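PDB 6RXD: histidine acid phosphatase from Bifidobacterium longum subsp. infantis, which probably removes phosphate groups from inositol polyphosphates such as phytate, and from 2,3-bisphosphoglycerate, as a histidine acid phosphatase of the MINPP type. Local coordinates for residues 113-118 against 445-450. Residues are numbered along the deposited sequence; the frame is centred on the assembly and turned at random.
Sequences ERAYQR and NVQWDV
In the alpha/beta domain of this branch-2 histidine phosphatase, Arg118 in the last turn of helix 102-118 forms a bidentate salt bridge with Asp449 on strand 445-453 of the central mixed sheet. The axes of the two segments come within 11.5 Å, 17° from parallel, a gap that polar side chains span. Grip on the carboxylate is side-on: NE of Arg118 lies 2.9 Å from OD2 of Asp449, NH2 of Arg118 lies 2.8 Å from OD1 of Asp449, and both oxygens are met on their syn sides. The guanidinium and carboxylate planes are 29° apart, nearly coplanar. Arg118 runs extended to CD and then bends at chi3 (81°), which turns this NE edge to Asp449. The carboxylate is shared, since Arg469 binds OD2, while Thr39 and Asn119 reach OD1; with two arginines around it, the charged form is probably favoured. Two residues back along the strand, Gln447 meets the guanidinium end-on. Its OE1 accepts from NH1 (3.1 Å) and NH2 (2.9 Å) of Arg118, both donors tilted out of the carbonyl plane to the same side, off the lone pairs. A nearly straight bond from Gln447 NE2 to Asn445 OD1, 3.0 Å long, is consistent with a fixed amide flip, OE1 toward Arg118.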
loop_
_atom_site.group_PDB
_atom_site.type_symbol
_atom_site.label_atom_id
_atom_site.label_comp_id
_atom_site.label_asym_id
_atom_site.label_seq_id
_atom_site.Cartn_x
_atom_site.Cartn_y
_atom_site.Cartn_z
ATOM N N GLU A 113 4.511 -6.475 -16.869
ATOM C CA GLU A 113 5.029 -6.252 -18.225
ATOM C C GLU A 113 6.402 -5.601 -18.173
ATOM O O GLU A 113 7.343 -6.044 -18.836
ATOM C CB GLU A 113 4.144 -5.284 -19.013
ATOM C CG GLU A 113 2.759 -5.714 -19.379
ATOM C CD GLU A 113 2.106 -4.684 -20.293
ATOM O OE1 GLU A 113 1.988 -3.506 -19.884
ATOM O OE2 GLU A 113 1.743 -5.044 -21.432
ATOM N N ARG A 114 6.511 -4.519 -17.405
ATOM C CA ARG A 114 7.751 -3.754 -17.369
ATOM C C ARG A 114 8.864 -4.460 -16.591
ATOM O O ARG A 114 10.046 -4.209 -16.826
ATOM C CB ARG A 114 7.500 -2.343 -16.813
ATOM C CG ARG A 114 6.532 -1.534 -17.669
ATOM C CD ARG A 114 6.384 -0.101 -17.172
ATOM N NE ARG A 114 5.773 -0.047 -15.841
ATOM C CZ ARG A 114 4.461 0.012 -15.622
ATOM N NH1 ARG A 114 3.605 0.029 -16.637
ATOM N NH2 ARG A 114 3.995 0.050 -14.385
ATOM N N ALA A 115 8.494 -5.346 -15.670
ATOM C CA ALA A 115 9.499 -6.151 -14.983
ATOM C C ALA A 115 10.210 -7.074 -15.976
ATOM O O ALA A 115 11.438 -7.215 -15.937
ATOM C CB ALA A 115 8.882 -6.950 -13.828
ATOM N N TYR A 116 9.456 -7.695 -16.875
ATOM C CA TYR A 116 10.110 -8.503 -17.899
ATOM C C TYR A 116 10.960 -7.623 -18.808
ATOM O O TYR A 116 12.113 -7.950 -19.105
ATOM C CB TYR A 116 9.109 -9.297 -18.752
ATOM C CG TYR A 116 9.793 -9.874 -19.964
ATOM C CD1 TYR A 116 10.703 -10.920 -19.836
ATOM C CD2 TYR A 116 9.579 -9.341 -21.228
ATOM C CE1 TYR A 116 11.370 -11.442 -20.951
ATOM C CE2 TYR A 116 10.238 -9.860 -22.345
ATOM C CZ TYR A 116 11.125 -10.904 -22.194
ATOM O OH TYR A 116 11.777 -11.407 -23.292
ATOM N N GLN A 117 10.378 -6.513 -19.249
ATOM C CA GLN A 117 11.019 -5.655 -20.238
ATOM C C GLN A 117 12.348 -5.091 -19.747
ATOM O O GLN A 117 13.330 -5.056 -20.499
ATOM C CB GLN A 117 10.060 -4.542 -20.673
ATOM C CG GLN A 117 8.928 -5.066 -21.547
ATOM C CD GLN A 117 7.819 -4.066 -21.782
ATOM O OE1 GLN A 117 7.749 -3.027 -21.130
ATOM N NE2 GLN A 117 6.927 -4.386 -22.719
ATOM N N ARG A 118 12.388 -4.682 -18.482
ATOM C CA ARG A 118 13.610 -4.119 -17.913
ATOM C C ARG A 118 14.716 -5.158 -17.811
ATOM O O ARG A 118 15.904 -4.833 -17.913
ATOM C CB ARG A 118 13.351 -3.506 -16.535
ATOM C CG ARG A 118 14.539 -2.703 -16.010
ATOM C CD ARG A 118 14.194 -2.006 -14.706
ATOM N NE ARG A 118 14.299 -2.900 -13.549
ATOM C CZ ARG A 118 13.261 -3.416 -12.898
ATOM N NH1 ARG A 118 12.019 -3.149 -13.282
ATOM N NH2 ARG A 118 13.467 -4.206 -11.854
ATOM N N ASN A 445 5.829 -0.378 -4.813
ATOM C CA ASN A 445 6.746 -1.491 -4.931
ATOM C C ASN A 445 8.210 -1.091 -4.866
ATOM O O ASN A 445 8.595 0.019 -5.250
ATOM C CB ASN A 445 6.456 -2.309 -6.202
ATOM C CG ASN A 445 6.654 -1.514 -7.479
ATOM O OD1 ASN A 445 7.712 -1.575 -8.111
ATOM N ND2 ASN A 445 5.641 -0.758 -7.861
ATOM N N VAL A 446 9.018 -2.017 -4.371
ATOM C CA VAL A 446 10.457 -1.858 -4.379
ATOM C C VAL A 446 11.004 -2.994 -5.223
ATOM O O VAL A 446 10.588 -4.137 -5.060
ATOM C CB VAL A 446 11.028 -1.951 -2.950
ATOM C CG1 VAL A 446 12.557 -2.045 -2.982
ATOM C CG2 VAL A 446 10.562 -0.739 -2.106
ATOM N N GLN A 447 11.910 -2.682 -6.141
ATOM C CA GLN A 447 12.550 -3.713 -6.960
ATOM C C GLN A 447 14.066 -3.542 -6.899
ATOM O O GLN A 447 14.570 -2.412 -6.905
ATOM C CB GLN A 447 12.068 -3.605 -8.409
ATOM C CG GLN A 447 10.552 -3.797 -8.571
ATOM C CD GLN A 447 10.126 -3.864 -10.013
ATOM O OE1 GLN A 447 10.767 -4.524 -10.834
ATOM N NE2 GLN A 447 9.036 -3.179 -10.334
ATOM N N TRP A 448 14.797 -4.649 -6.826
ATOM C CA TRP A 448 16.258 -4.578 -6.892
ATOM C C TRP A 448 16.720 -5.397 -8.073
ATOM O O TRP A 448 16.240 -6.523 -8.268
ATOM C CB TRP A 448 16.907 -5.185 -5.647
ATOM C CG TRP A 448 16.758 -4.408 -4.369
ATOM C CD1 TRP A 448 16.076 -3.241 -4.173
ATOM C CD2 TRP A 448 17.309 -4.773 -3.102
ATOM N NE1 TRP A 448 16.170 -2.861 -2.850
ATOM C CE2 TRP A 448 16.923 -3.787 -2.175
ATOM C CE3 TRP A 448 18.101 -5.840 -2.668
ATOM C CZ2 TRP A 448 17.296 -3.838 -0.824
ATOM C CZ3 TRP A 448 18.471 -5.897 -1.328
ATOM C CH2 TRP A 448 18.072 -4.894 -0.427
ATOM N N ASP A 449 17.674 -4.854 -8.830
ATOM C CA ASP A 449 18.340 -5.606 -9.893
ATOM C C ASP A 449 19.760 -5.932 -9.466
ATOM O O ASP A 449 20.440 -5.083 -8.892
ATOM C CB ASP A 449 18.397 -4.781 -11.178
ATOM C CG ASP A 449 17.026 -4.433 -11.710
ATOM O OD1 ASP A 449 16.099 -5.246 -11.553
ATOM O OD2 ASP A 449 16.871 -3.334 -12.278
ATOM N N VAL A 450 20.213 -7.152 -9.762
ATOM C CA VAL A 450 21.549 -7.570 -9.359
ATOM C C VAL A 450 22.332 -8.049 -10.567
ATOM O O VAL A 450 21.864 -8.907 -11.319
ATOM C CB VAL A 450 21.499 -8.706 -8.312
ATOM C CG1 VAL A 450 22.910 -9.063 -7.830
ATOM C CG2 VAL A 450 20.626 -8.302 -7.137
#